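Local coordinates for phenol hydroxylase component phN (Pseudomonas stutzeri, PDB 3U52), which probably forms the diiron hydroxylase subunit of a bacterial multicomponent phenol hydroxylase, which uses oxygen to hydroxylate phenol and related aromatics, at residues F54-D59 and C131-I136; A74-F79 and Q146-H151; I262-W267 and K441-K446; W360-Y365 and Y372-Y377. One frame throughout, in Å; residues are numbered along the deposited sequence.

Interactions 1 and 2 join the same two neighbours, helix 125-155 and helix 58-81 with the residues just before it; their centres lie about 26 Å apart, and their segments alternate along the chain. Both belong to the hydroxylase helical bundle that holds the two iron ions. Interaction 3 comes later in sequence and ties helix 254-283 to the YHS region, about 31 Å from interaction 1 and about 39 Å from interaction 2, between centres. Interaction 4, a local pairing of helix 355-364 with helix 369-385, falls in the chain between the two segments of interaction 3, about 34 Å from it between centres. The four contacts do not touch: 1 and 2 lie among the hydroxylase helices, 3 at the YHS region and 4 at the surface.

Interaction 1: F54-D59 and C131-I136; sequences FRLTMD and CQMQAI
The Phe54 ring receives the thioether of Met133 obliquely: SD sits 4.7 Å from the ring centroid, 59° off the ring normal. It is a Met-aromatic contact, closest at Phe54 CE1, which is 3.7 Å from Met133 SD. Phe54 CG stands between the backbone N and the carbonyl carbon (chi1 38°), and from there the ring and the methionine chain slide past each other in opposite directions. Turning about CG-SD (chi3 -85°), Met133 brings its methyl group to the backbone, with CE 3.3 Å from Leu56 O. Leu56 crosses the methionine at about a right angle, its CD1 3.9 Å from Met133 SD, while Met58 SD stands farther off, 4.4 Å from Met133 CE. Met133 of helix 125-155 thus packs against the extended lead-in to helix 58-81, which begins just after Thr57. Both segments belong to the hydroxylase helical bundle: helix 125-155 bears the iron ligands Glu138 and His141, and the Phe54 side chain is about 10 Å from an iron ion. Arg235 of helix 220-250 touches both Phe54 and Leu56, and Tyr61 packs on Leu56 and Met133. Putting an alanine here, at Met133, would remove the thioether and is likely to leave Phe54 and Leu56 without their shared partner, opening a gap between lead-in and helix. Across the two segments the grip is apolar, resting on a polarisable sulfur and close packing instead of directional hydrogen bonds.

Interaction 2: A74-F79 and Q146-H151; sequences AIFDAF and QHAMSH
With chi1 at -77°, Phe76 holds CG beside its backbone N and opposite the carbonyl carbon, which sends the ring across to Ala148; one turn on, Phe79 and His151 both swing CG anti to the backbone N, and their rings meet. Ala148 CA lies over one face of the Phe76 ring, offset toward the rim, in a CH-pi contact 4.2 Å from the centroid. The ring's far end also meets the methyl group, Phe76 CZ being 3.6 Å from Ala148 CB. Phe79 and His151 make an oblique aromatic pair, planes at 79°, touching where Phe79 CE2 comes 3.8 Å from His151 CD2. The segments 74-79 and 146-151 run nearly parallel (11°), axes 10.0 Å apart at closest approach, a side-by-side pairing of helices 58-81 and 125-155 within the hydroxylase helical bundle. Ala148 also lines a xenon pocket with Phe100, Met149 and Thr222. The imidazole nitrogens look outside the pair: His151 NE2 bonds to His85 ND1, and His147 ND1 to Tyr73 OH. The contact between the segments is therefore made mainly by carbon atoms, with those two histidine nitrogens satisfied by their own partners.

Interaction 3: I262-W267 and K441-K446; sequences IDKWFW and KHEPEK
Lys264 and Glu443 meet in a buried salt bridge, with Lys264 NZ 3.1 Å from Glu443 OE2. The ammonium takes the syn lone pair of OE2, on the side of the other carboxylate oxygen. Each chain is extended beyond CG, and the two cross at about a right angle; Lys264 starts with CG anti to its own N (chi1 176°), which carries the amine well out from helix 254-283. The charge is shared more widely than this pair: the strongest partner of Lys264 NZ is Glu189 OE1, with Asp181 OD1 a further one, both in salt bridges. Glu189 OE1 is hydrogen-bonded by Trp265 NE1 as well. A leucine in place of the lysine would remove the ammonium and is likely to leave Glu443, Glu189 and Asp181 without this shared positive mate.

The contact joins helix 254-283 to the YHS region, a small zinc-binding unit here: Glu443 occupies the break between helix 434-442, which bears the zinc ligand Cys436, and helix 444-447, for which it stands at the N-cap position. Its carboxylate points across to the hydroxylase helices while its backbone turns the chain.

A second lysine joins the cluster, Lys446 NZ lying 4.5 Å from Lys264 NZ. The two ammonium groups gather round Asp181 OD1, which forms salt bridges with both and probably balances their charge.

Apolar packing flanks the ion pair. Lys264 CE sits 3.2 Å above one face of the neighbouring Trp265 indole, offset toward its rim, and Ile439 of helix 434-442 touches the Lys264 side chain.

Interaction 4: W360-Y365 and Y372-Y377; sequences WMSEKY and YYRPRY
Between residues 360-365 and 372-377 one hydrogen bond spans the gap, within a wider polar cluster that joins helices 355-364 and 369-385 at the protein surface: Arg374 NH2 donates to Ser362 OG over 2.8 Å. The bond is almost straight, with an N-H...O angle of 176°, and the hydroxyl oxygen lies at the guanidinium edge, only 2° out of its plane. Arg374 reaches it by extending from the backbone and then bending at chi3 (-82°), which turns the flat group toward the serine. Ser362 OG, held beside its backbone N, also bonds Met358 O of the preceding turn.

The motif is an alpha-alpha hairpin, two helices joined by a short connection; Ser362 and Arg374, CA atoms 8.3 Å apart, are the nearest pair across it. Asp370, from the first turn of the second helix, braces both partners: its OD1 forms a salt bridge with Arg374 NE and a hydrogen bond with Ser362 OG. Asp359 OD1 adds a salt bridge to Arg374 NH2, so acids from both helices hold the guanidinium and probably fix its rotation. Phe369 packs against Ser362 and Arg374 and also touches Met361 and Tyr377, setting an apolar ring beside the polar cluster.

Interaction 1: F54-D59 and C131-I136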
# COMPACT_ATOMS: atom_id res chain seq x y z
N PHE A 54 -25.91 -10.93 2.45
CA PHE A 54 -24.55 -11.18 2.94
C PHE A 54 -24.69 -11.19 4.45
O PHE A 54 -25.62 -10.59 4.99
CB PHE A 54 -23.55 -10.07 2.53
CG PHE A 54 -24.13 -8.68 2.57
CD1 PHE A 54 -24.13 -7.93 3.74
CD2 PHE A 54 -24.70 -8.12 1.42
CE1 PHE A 54 -24.72 -6.61 3.74
CE2 PHE A 54 -25.28 -6.85 1.43
CZ PHE A 54 -25.27 -6.09 2.61
N ARG A 55 -23.75 -11.87 5.13
CA ARG A 55 -23.80 -12.03 6.58
C ARG A 55 -22.50 -11.57 7.23
O ARG A 55 -21.70 -12.39 7.68
CB ARG A 55 -24.06 -13.49 6.98
CG ARG A 55 -25.39 -14.04 6.50
CD ARG A 55 -25.59 -15.50 6.84
NE ARG A 55 -26.98 -15.88 6.51
CZ ARG A 55 -27.41 -16.30 5.32
NH1 ARG A 55 -28.69 -16.59 5.14
NH2 ARG A 55 -26.58 -16.44 4.30
N LEU A 56 -22.33 -10.26 7.35
CA LEU A 56 -21.13 -9.66 7.87
C LEU A 56 -21.40 -8.90 9.16
O LEU A 56 -22.05 -7.85 9.15
CB LEU A 56 -20.62 -8.63 6.87
CG LEU A 56 -19.49 -8.89 5.90
CD1 LEU A 56 -19.30 -7.55 5.17
CD2 LEU A 56 -18.21 -9.28 6.61
N THR A 57 -20.91 -9.40 10.27
CA THR A 57 -21.10 -8.63 11.50
C THR A 57 -20.15 -7.42 11.47
O THR A 57 -19.28 -7.34 10.59
CB THR A 57 -20.91 -9.50 12.73
OG1 THR A 57 -19.65 -10.15 12.64
CG2 THR A 57 -22.03 -10.52 12.84
N MET A 58 -20.38 -6.44 12.35
CA MET A 58 -19.60 -5.21 12.29
C MET A 58 -18.09 -5.42 12.49
O MET A 58 -17.29 -4.76 11.84
CB MET A 58 -20.12 -4.14 13.24
CG MET A 58 -21.39 -3.45 12.76
SD MET A 58 -21.32 -2.90 11.03
CE MET A 58 -19.86 -1.92 10.89
N ASP A 59 -17.71 -6.35 13.38
CA ASP A 59 -16.28 -6.62 13.67
C ASP A 59 -15.56 -7.01 12.37
O ASP A 59 -14.53 -6.45 12.04
CB ASP A 59 -16.12 -7.73 14.75
CG ASP A 59 -16.83 -9.05 14.39
OD1 ASP A 59 -18.05 -9.05 14.16
OD2 ASP A 59 -16.18 -10.12 14.32
N CYS A 131 -29.24 -2.25 3.88
CA CYS A 131 -29.26 -0.88 3.32
C CYS A 131 -28.25 0.03 3.98
O CYS A 131 -27.63 0.85 3.31
CB CYS A 131 -30.64 -0.22 3.40
SG CYS A 131 -31.78 -0.98 2.27
N GLN A 132 -28.08 -0.11 5.29
CA GLN A 132 -27.12 0.72 6.01
C GLN A 132 -25.69 0.35 5.63
O GLN A 132 -24.82 1.21 5.61
CB GLN A 132 -27.28 0.55 7.49
CG GLN A 132 -28.56 1.19 8.07
CD GLN A 132 -28.68 0.91 9.56
OE1 GLN A 132 -27.73 0.44 10.21
NE2 GLN A 132 -29.87 1.12 10.10
N MET A 133 -25.40 -0.92 5.45
CA MET A 133 -24.04 -1.31 5.06
C MET A 133 -23.75 -0.80 3.64
O MET A 133 -22.65 -0.32 3.38
CB MET A 133 -23.85 -2.79 5.13
CG MET A 133 -22.41 -3.11 5.51
SD MET A 133 -22.15 -4.92 5.73
CE MET A 133 -22.69 -5.03 7.46
N GLN A 134 -24.77 -0.83 2.76
CA GLN A 134 -24.64 -0.22 1.45
C GLN A 134 -24.39 1.31 1.56
O GLN A 134 -23.47 1.85 0.94
CB GLN A 134 -25.84 -0.54 0.54
CG GLN A 134 -25.77 0.22 -0.73
CD GLN A 134 -25.90 -0.63 -1.95
OE1 GLN A 134 -26.33 -1.79 -1.89
NE2 GLN A 134 -25.51 -0.06 -3.10
N ALA A 135 -25.14 1.99 2.41
CA ALA A 135 -24.92 3.43 2.62
C ALA A 135 -23.46 3.77 2.98
O ALA A 135 -22.86 4.69 2.40
CB ALA A 135 -25.87 3.95 3.71
N ILE A 136 -22.90 3.06 3.95
CA ILE A 136 -21.53 3.43 4.36
C ILE A 136 -20.50 3.00 3.27
O ILE A 136 -19.47 3.65 3.10
CB ILE A 136 -21.21 2.94 5.79
CG1 ILE A 136 -19.94 3.63 6.32
CG2 ILE A 136 -21.06 1.44 5.75
CD1 ILE A 136 -19.60 3.28 7.81

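Interaction 2: A74-F79 and Q146-H151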
# COMPACT_ATOMS: atom_id res chain seq x y z
N ALA A 74 -1.88 3.42 0.48
CA ALA A 74 -0.43 3.21 0.23
C ALA A 74 -0.15 3.37 -1.26
O ALA A 74 0.85 3.98 -1.64
CB ALA A 74 -0.02 1.82 0.65
N ILE A 75 -1.02 2.79 -2.08
CA ILE A 75 -0.88 2.87 -3.54
C ILE A 75 -1.13 4.31 -4.01
O ILE A 75 -0.38 4.82 -4.88
CB ILE A 75 -1.80 1.85 -4.26
CG1 ILE A 75 -1.30 0.43 -3.97
CG2 ILE A 75 -1.86 2.08 -5.78
CD1 ILE A 75 -2.26 -0.72 -4.21
N PHE A 76 -2.17 4.96 -3.47
CA PHE A 76 -2.48 6.34 -3.85
C PHE A 76 -1.30 7.30 -3.56
O PHE A 76 -1.06 8.26 -4.34
CB PHE A 76 -3.71 6.90 -3.10
CG PHE A 76 -5.04 6.41 -3.62
CD1 PHE A 76 -5.16 5.74 -4.82
CD2 PHE A 76 -6.20 6.71 -2.90
CE1 PHE A 76 -6.43 5.31 -5.29
CE2 PHE A 76 -7.47 6.27 -3.34
CZ PHE A 76 -7.59 5.60 -4.54
N ASP A 77 -0.66 7.14 -2.39
CA ASP A 77 0.48 7.96 -2.03
C ASP A 77 1.68 7.71 -2.95
O ASP A 77 2.41 8.64 -3.25
CB ASP A 77 0.95 7.73 -0.59
CG ASP A 77 -0.06 8.14 0.46
OD1 ASP A 77 -0.06 7.47 1.52
OD2 ASP A 77 -0.84 9.13 0.28
N ALA A 78 1.90 6.45 -3.33
CA ALA A 78 3.00 6.05 -4.21
C ALA A 78 2.81 6.63 -5.62
O ALA A 78 3.80 7.03 -6.30
CB ALA A 78 3.07 4.53 -4.31
N PHE A 79 1.56 6.60 -6.06
CA PHE A 79 1.15 7.17 -7.35
C PHE A 79 1.50 8.63 -7.42
O PHE A 79 2.15 9.07 -8.38
CB PHE A 79 -0.36 6.93 -7.56
CG PHE A 79 -0.90 7.50 -8.84
CD1 PHE A 79 -0.83 6.79 -10.01
CD2 PHE A 79 -1.51 8.76 -8.85
CE1 PHE A 79 -1.35 7.33 -11.22
CE2 PHE A 79 -2.02 9.29 -10.03
CZ PHE A 79 -1.93 8.57 -11.21
N GLN A 146 -12.71 11.06 -4.34
CA GLN A 146 -12.12 12.40 -4.18
C GLN A 146 -10.62 12.29 -3.98
O GLN A 146 -9.85 13.15 -4.45
CB GLN A 146 -12.68 13.16 -2.99
CG GLN A 146 -14.17 13.43 -3.03
CD GLN A 146 -14.59 14.26 -4.23
OE1 GLN A 146 -13.94 15.27 -4.57
NE2 GLN A 146 -15.69 13.85 -4.88
N HIS A 147 -10.19 11.26 -3.25
CA HIS A 147 -8.76 11.10 -2.95
C HIS A 147 -8.04 10.60 -4.19
O HIS A 147 -6.94 11.06 -4.46
CB HIS A 147 -8.57 10.20 -1.72
CG HIS A 147 -9.05 10.85 -0.45
ND1 HIS A 147 -9.59 10.15 0.61
CD2 HIS A 147 -9.02 12.14 -0.06
CE1 HIS A 147 -9.91 10.99 1.57
NE2 HIS A 147 -9.58 12.20 1.19
N ALA A 148 -8.69 9.72 -4.96
CA ALA A 148 -8.10 9.14 -6.18
C ALA A 148 -7.79 10.21 -7.23
O ALA A 148 -6.74 10.18 -7.85
CB ALA A 148 -9.00 8.05 -6.82
N MET A 149 -8.75 11.11 -7.43
CA MET A 149 -8.71 12.16 -8.44
C MET A 149 -7.86 13.37 -8.00
O MET A 149 -7.53 14.23 -8.81
CB MET A 149 -10.12 12.65 -8.75
CG MET A 149 -11.01 11.65 -9.52
SD MET A 149 -10.12 11.12 -11.00
CE MET A 149 -9.41 9.53 -10.62
N SER A 150 -7.49 13.39 -6.73
CA SER A 150 -6.86 14.54 -6.14
C SER A 150 -5.62 14.96 -6.91
O SER A 150 -5.42 16.13 -7.20
CB SER A 150 -6.48 14.23 -4.71
OG SER A 150 -6.17 15.45 -4.06
N HIS A 151 -4.81 13.98 -7.27
CA HIS A 151 -3.52 14.24 -7.87
C HIS A 151 -3.75 14.65 -9.34
O HIS A 151 -3.00 15.47 -9.87
CB HIS A 151 -2.63 12.99 -7.78
CG HIS A 151 -1.23 13.20 -8.30
ND1 HIS A 151 -0.29 13.94 -7.61
CD2 HIS A 151 -0.64 12.81 -9.45
CE1 HIS A 151 0.85 13.94 -8.29
NE2 HIS A 151 0.66 13.25 -9.41

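Interaction 3: I262-W267 and K441-K446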
# COMPACT_ATOMS: atom_id res chain seq x y z
N ILE A 262 -39.61 -1.27 -13.41
CA ILE A 262 -38.56 -1.85 -14.27
C ILE A 262 -38.58 -1.09 -15.63
O ILE A 262 -37.55 -0.67 -16.13
CB ILE A 262 -38.77 -3.37 -14.45
CG1 ILE A 262 -38.36 -4.15 -13.17
CG2 ILE A 262 -38.05 -3.92 -15.66
CD1 ILE A 262 -38.74 -5.64 -13.20
N ASP A 263 -39.75 -0.90 -16.21
CA ASP A 263 -39.85 -0.17 -17.49
C ASP A 263 -39.29 1.26 -17.37
O ASP A 263 -38.51 1.68 -18.24
CB ASP A 263 -41.30 -0.10 -17.93
CG ASP A 263 -41.88 -1.45 -18.37
OD1 ASP A 263 -43.14 -1.53 -18.43
OD2 ASP A 263 -41.16 -2.44 -18.65
N LYS A 264 -39.69 1.99 -16.32
CA LYS A 264 -39.18 3.38 -16.06
C LYS A 264 -37.64 3.45 -15.84
O LYS A 264 -36.91 4.24 -16.49
CB LYS A 264 -39.87 3.98 -14.84
CG LYS A 264 -39.35 5.36 -14.43
CD LYS A 264 -40.04 5.86 -13.16
CE LYS A 264 -39.21 7.00 -12.64
NZ LYS A 264 -39.91 7.59 -11.41
N TRP A 265 -37.12 2.58 -14.98
CA TRP A 265 -35.74 2.71 -14.57
C TRP A 265 -34.81 2.04 -15.56
O TRP A 265 -33.68 2.44 -15.69
CB TRP A 265 -35.56 2.15 -13.13
CG TRP A 265 -36.16 3.20 -12.20
CD1 TRP A 265 -37.35 3.12 -11.55
CD2 TRP A 265 -35.63 4.52 -11.93
NE1 TRP A 265 -37.60 4.30 -10.87
CE2 TRP A 265 -36.54 5.15 -11.06
CE3 TRP A 265 -34.45 5.19 -12.28
CZ2 TRP A 265 -36.32 6.47 -10.55
CZ3 TRP A 265 -34.22 6.52 -11.79
CH2 TRP A 265 -35.16 7.12 -10.94
N PHE A 266 -35.29 1.01 -16.26
CA PHE A 266 -34.55 0.56 -17.44
C PHE A 266 -34.30 1.75 -18.34
O PHE A 266 -33.14 1.97 -18.78
CB PHE A 266 -35.27 -0.52 -18.28
CG PHE A 266 -34.58 -0.78 -19.59
CD1 PHE A 266 -35.12 -0.29 -20.79
CD2 PHE A 266 -33.33 -1.44 -19.61
CE1 PHE A 266 -34.45 -0.48 -22.00
CE2 PHE A 266 -32.67 -1.67 -20.85
CZ PHE A 266 -33.22 -1.14 -22.02
N TRP A 267 -35.36 2.50 -18.64
CA TRP A 267 -35.28 3.53 -19.67
C TRP A 267 -34.46 4.75 -19.18
O TRP A 267 -33.58 5.22 -19.88
CB TRP A 267 -36.65 3.90 -20.26
CG TRP A 267 -36.42 4.83 -21.43
CD1 TRP A 267 -36.53 6.18 -21.44
CD2 TRP A 267 -36.04 4.45 -22.76
NE1 TRP A 267 -36.22 6.66 -22.67
CE2 TRP A 267 -35.90 5.63 -23.50
CE3 TRP A 267 -35.78 3.22 -23.39
CZ2 TRP A 267 -35.52 5.63 -24.88
CZ3 TRP A 267 -35.41 3.22 -24.75
CH2 TRP A 267 -35.29 4.41 -25.47
N LYS A 441 -46.05 10.64 -18.88
CA LYS A 441 -47.52 10.48 -18.89
C LYS A 441 -48.03 9.79 -17.65
O LYS A 441 -49.14 10.09 -17.21
CB LYS A 441 -48.00 9.74 -20.15
CG LYS A 441 -47.80 10.58 -21.41
CD LYS A 441 -48.40 9.99 -22.66
CE LYS A 441 -48.10 8.52 -22.78
NZ LYS A 441 -48.44 8.10 -24.20
N HIS A 442 -47.24 8.88 -17.08
CA HIS A 442 -47.61 8.23 -15.83
C HIS A 442 -47.49 9.13 -14.57
O HIS A 442 -48.24 8.93 -13.61
CB HIS A 442 -46.91 6.87 -15.67
CG HIS A 442 -47.49 6.01 -14.58
ND1 HIS A 442 -46.86 5.80 -13.38
CD2 HIS A 442 -48.66 5.34 -14.51
CE1 HIS A 442 -47.61 5.04 -12.61
NE2 HIS A 442 -48.71 4.74 -13.27
N GLU A 443 -46.57 10.12 -14.57
CA GLU A 443 -46.28 10.97 -13.40
C GLU A 443 -46.06 12.42 -13.82
O GLU A 443 -45.00 13.02 -13.51
CB GLU A 443 -45.05 10.46 -12.62
CG GLU A 443 -45.18 9.09 -12.08
CD GLU A 443 -43.87 8.62 -11.38
OE1 GLU A 443 -43.91 8.59 -10.11
OE2 GLU A 443 -42.83 8.31 -12.09
N PRO A 444 -47.08 13.04 -14.49
CA PRO A 444 -46.78 14.37 -14.97
C PRO A 444 -46.47 15.36 -13.87
O PRO A 444 -45.64 16.23 -14.10
CB PRO A 444 -48.03 14.79 -15.80
CG PRO A 444 -49.09 13.81 -15.46
CD PRO A 444 -48.44 12.57 -14.85
N GLU A 445 -47.16 15.25 -12.72
CA GLU A 445 -47.03 16.18 -11.58
C GLU A 445 -45.58 16.27 -11.09
O GLU A 445 -45.13 17.30 -10.55
CB GLU A 445 -47.92 15.72 -10.41
CG GLU A 445 -49.46 15.65 -10.73
CD GLU A 445 -49.91 14.35 -11.50
OE1 GLU A 445 -50.98 14.43 -12.19
OE2 GLU A 445 -49.25 13.27 -11.41
N LYS A 446 -44.85 15.17 -11.27
CA LYS A 446 -43.45 15.12 -10.90
C LYS A 446 -42.60 15.81 -11.96
O LYS A 446 -41.89 16.77 -11.67
CB LYS A 446 -43.05 13.65 -10.65
CG LYS A 446 -41.60 13.46 -10.23
CD LYS A 446 -41.38 12.00 -9.67
CE LYS A 446 -40.05 11.97 -8.98
NZ LYS A 446 -39.80 10.73 -8.19

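Interaction 4: W360-Y365 and Y372-Y377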
# COMPACT_ATOMS: atom_id res chain seq x y z
N TRP A 360 -10.90 1.79 -36.42
CA TRP A 360 -11.46 0.92 -35.33
C TRP A 360 -12.97 1.08 -35.27
O TRP A 360 -13.71 0.11 -35.21
CB TRP A 360 -10.82 1.27 -33.97
CG TRP A 360 -11.36 0.48 -32.75
CD1 TRP A 360 -10.93 -0.73 -32.31
CD2 TRP A 360 -12.38 0.89 -31.82
NE1 TRP A 360 -11.62 -1.12 -31.16
CE2 TRP A 360 -12.51 -0.13 -30.84
CE3 TRP A 360 -13.17 2.05 -31.70
CZ2 TRP A 360 -13.42 -0.04 -29.79
CZ3 TRP A 360 -14.10 2.13 -30.63
CH2 TRP A 360 -14.20 1.10 -29.70
N MET A 361 -13.46 2.31 -35.32
CA MET A 361 -14.93 2.54 -35.39
C MET A 361 -15.68 1.90 -36.57
O MET A 361 -16.75 1.35 -36.36
CB MET A 361 -15.27 4.03 -35.34
CG MET A 361 -15.90 4.44 -34.05
SD MET A 361 -14.93 5.60 -33.11
CE MET A 361 -14.92 7.04 -34.13
N SER A 362 -15.11 1.98 -37.78
CA SER A 362 -15.65 1.31 -38.98
C SER A 362 -15.82 -0.22 -38.77
O SER A 362 -16.84 -0.80 -39.14
CB SER A 362 -14.70 1.55 -40.16
OG SER A 362 -14.53 2.92 -40.42
N GLU A 363 -14.81 -0.84 -38.17
CA GLU A 363 -14.83 -2.25 -37.78
C GLU A 363 -15.84 -2.60 -36.67
O GLU A 363 -16.60 -3.55 -36.79
CB GLU A 363 -13.40 -2.63 -37.35
CG GLU A 363 -13.10 -4.09 -37.28
CD GLU A 363 -11.70 -4.29 -36.72
OE1 GLU A 363 -10.71 -4.15 -37.50
OE2 GLU A 363 -11.59 -4.55 -35.48
N LYS A 364 -15.88 -1.81 -35.61
CA LYS A 364 -16.86 -2.07 -34.54
C LYS A 364 -18.31 -1.71 -34.92
O LYS A 364 -19.25 -2.29 -34.37
CB LYS A 364 -16.44 -1.37 -33.23
CG LYS A 364 -15.06 -1.86 -32.63
CD LYS A 364 -15.03 -3.35 -32.38
CE LYS A 364 -13.69 -3.83 -31.88
NZ LYS A 364 -13.74 -5.32 -31.80
N TYR A 365 -18.47 -0.76 -35.85
CA TYR A 365 -19.76 -0.26 -36.31
C TYR A 365 -19.93 -0.40 -37.85
O TYR A 365 -20.00 0.61 -38.58
CB TYR A 365 -19.95 1.20 -35.85
CG TYR A 365 -20.00 1.30 -34.36
CD1 TYR A 365 -18.86 1.58 -33.63
CD2 TYR A 365 -21.18 1.07 -33.66
CE1 TYR A 365 -18.88 1.63 -32.23
CE2 TYR A 365 -21.21 1.15 -32.25
CZ TYR A 365 -20.07 1.41 -31.56
OH TYR A 365 -20.05 1.49 -30.17
N TYR A 372 -23.05 7.15 -41.66
CA TYR A 372 -23.64 8.28 -40.94
C TYR A 372 -22.65 9.13 -40.20
O TYR A 372 -22.92 10.31 -40.00
CB TYR A 372 -24.74 7.83 -39.95
CG TYR A 372 -25.86 7.07 -40.57
CD1 TYR A 372 -26.01 5.69 -40.36
CD2 TYR A 372 -26.76 7.69 -41.40
CE1 TYR A 372 -27.06 4.97 -40.93
CE2 TYR A 372 -27.80 7.00 -42.00
CZ TYR A 372 -27.94 5.64 -41.77
OH TYR A 372 -29.00 5.00 -42.39
N TYR A 373 -21.51 8.57 -39.76
CA TYR A 373 -20.65 9.32 -38.84
C TYR A 373 -19.31 9.79 -39.36
O TYR A 373 -18.93 10.94 -39.13
CB TYR A 373 -20.62 8.64 -37.43
CG TYR A 373 -22.04 8.40 -36.91
CD1 TYR A 373 -22.58 7.13 -36.82
CD2 TYR A 373 -22.86 9.49 -36.57
CE1 TYR A 373 -23.90 6.92 -36.41
CE2 TYR A 373 -24.17 9.29 -36.13
CZ TYR A 373 -24.69 8.02 -36.06
OH TYR A 373 -26.00 7.90 -35.63
N ARG A 374 -18.60 8.93 -40.08
CA ARG A 374 -17.33 9.29 -40.72
C ARG A 374 -17.41 10.62 -41.52
O ARG A 374 -16.55 11.46 -41.36
CB ARG A 374 -16.81 8.12 -41.58
CG ARG A 374 -15.41 8.33 -42.20
CD ARG A 374 -15.01 7.10 -43.00
NE ARG A 374 -14.47 6.04 -42.15
CZ ARG A 374 -13.22 6.03 -41.69
NH1 ARG A 374 -12.40 7.03 -41.98
NH2 ARG A 374 -12.78 5.02 -40.93
N PRO A 375 -18.46 10.82 -42.35
CA PRO A 375 -18.57 12.08 -43.11
C PRO A 375 -18.66 13.33 -42.21
O PRO A 375 -18.21 14.39 -42.60
CB PRO A 375 -19.86 11.94 -43.90
CG PRO A 375 -20.37 10.55 -43.67
CD PRO A 375 -19.54 9.85 -42.68
N ARG A 376 -19.21 13.19 -41.00
CA ARG A 376 -19.26 14.31 -40.06
C ARG A 376 -17.86 14.73 -39.70
O ARG A 376 -17.57 15.92 -39.71
CB ARG A 376 -19.95 13.92 -38.76
CG ARG A 376 -21.35 13.42 -38.95
CD ARG A 376 -22.02 13.15 -37.55
NE ARG A 376 -23.42 12.81 -37.83
CZ ARG A 376 -24.40 12.85 -36.93
NH1 ARG A 376 -24.14 13.19 -35.65
NH2 ARG A 376 -25.63 12.53 -37.33
N TYR A 377 -17.01 13.76 -39.34
CA TYR A 377 -15.62 14.06 -38.94
C TYR A 377 -14.80 14.59 -40.15
O TYR A 377 -13.98 15.48 -40.00
CB TYR A 377 -14.96 12.85 -38.25
CG TYR A 377 -15.77 12.38 -37.02
CD1 TYR A 377 -16.01 13.25 -35.94
CD2 TYR A 377 -16.31 11.09 -36.95
CE1 TYR A 377 -16.80 12.83 -34.82
CE2 TYR A 377 -17.08 10.66 -35.85
CZ TYR A 377 -17.32 11.54 -34.81
OH TYR A 377 -18.07 11.12 -33.74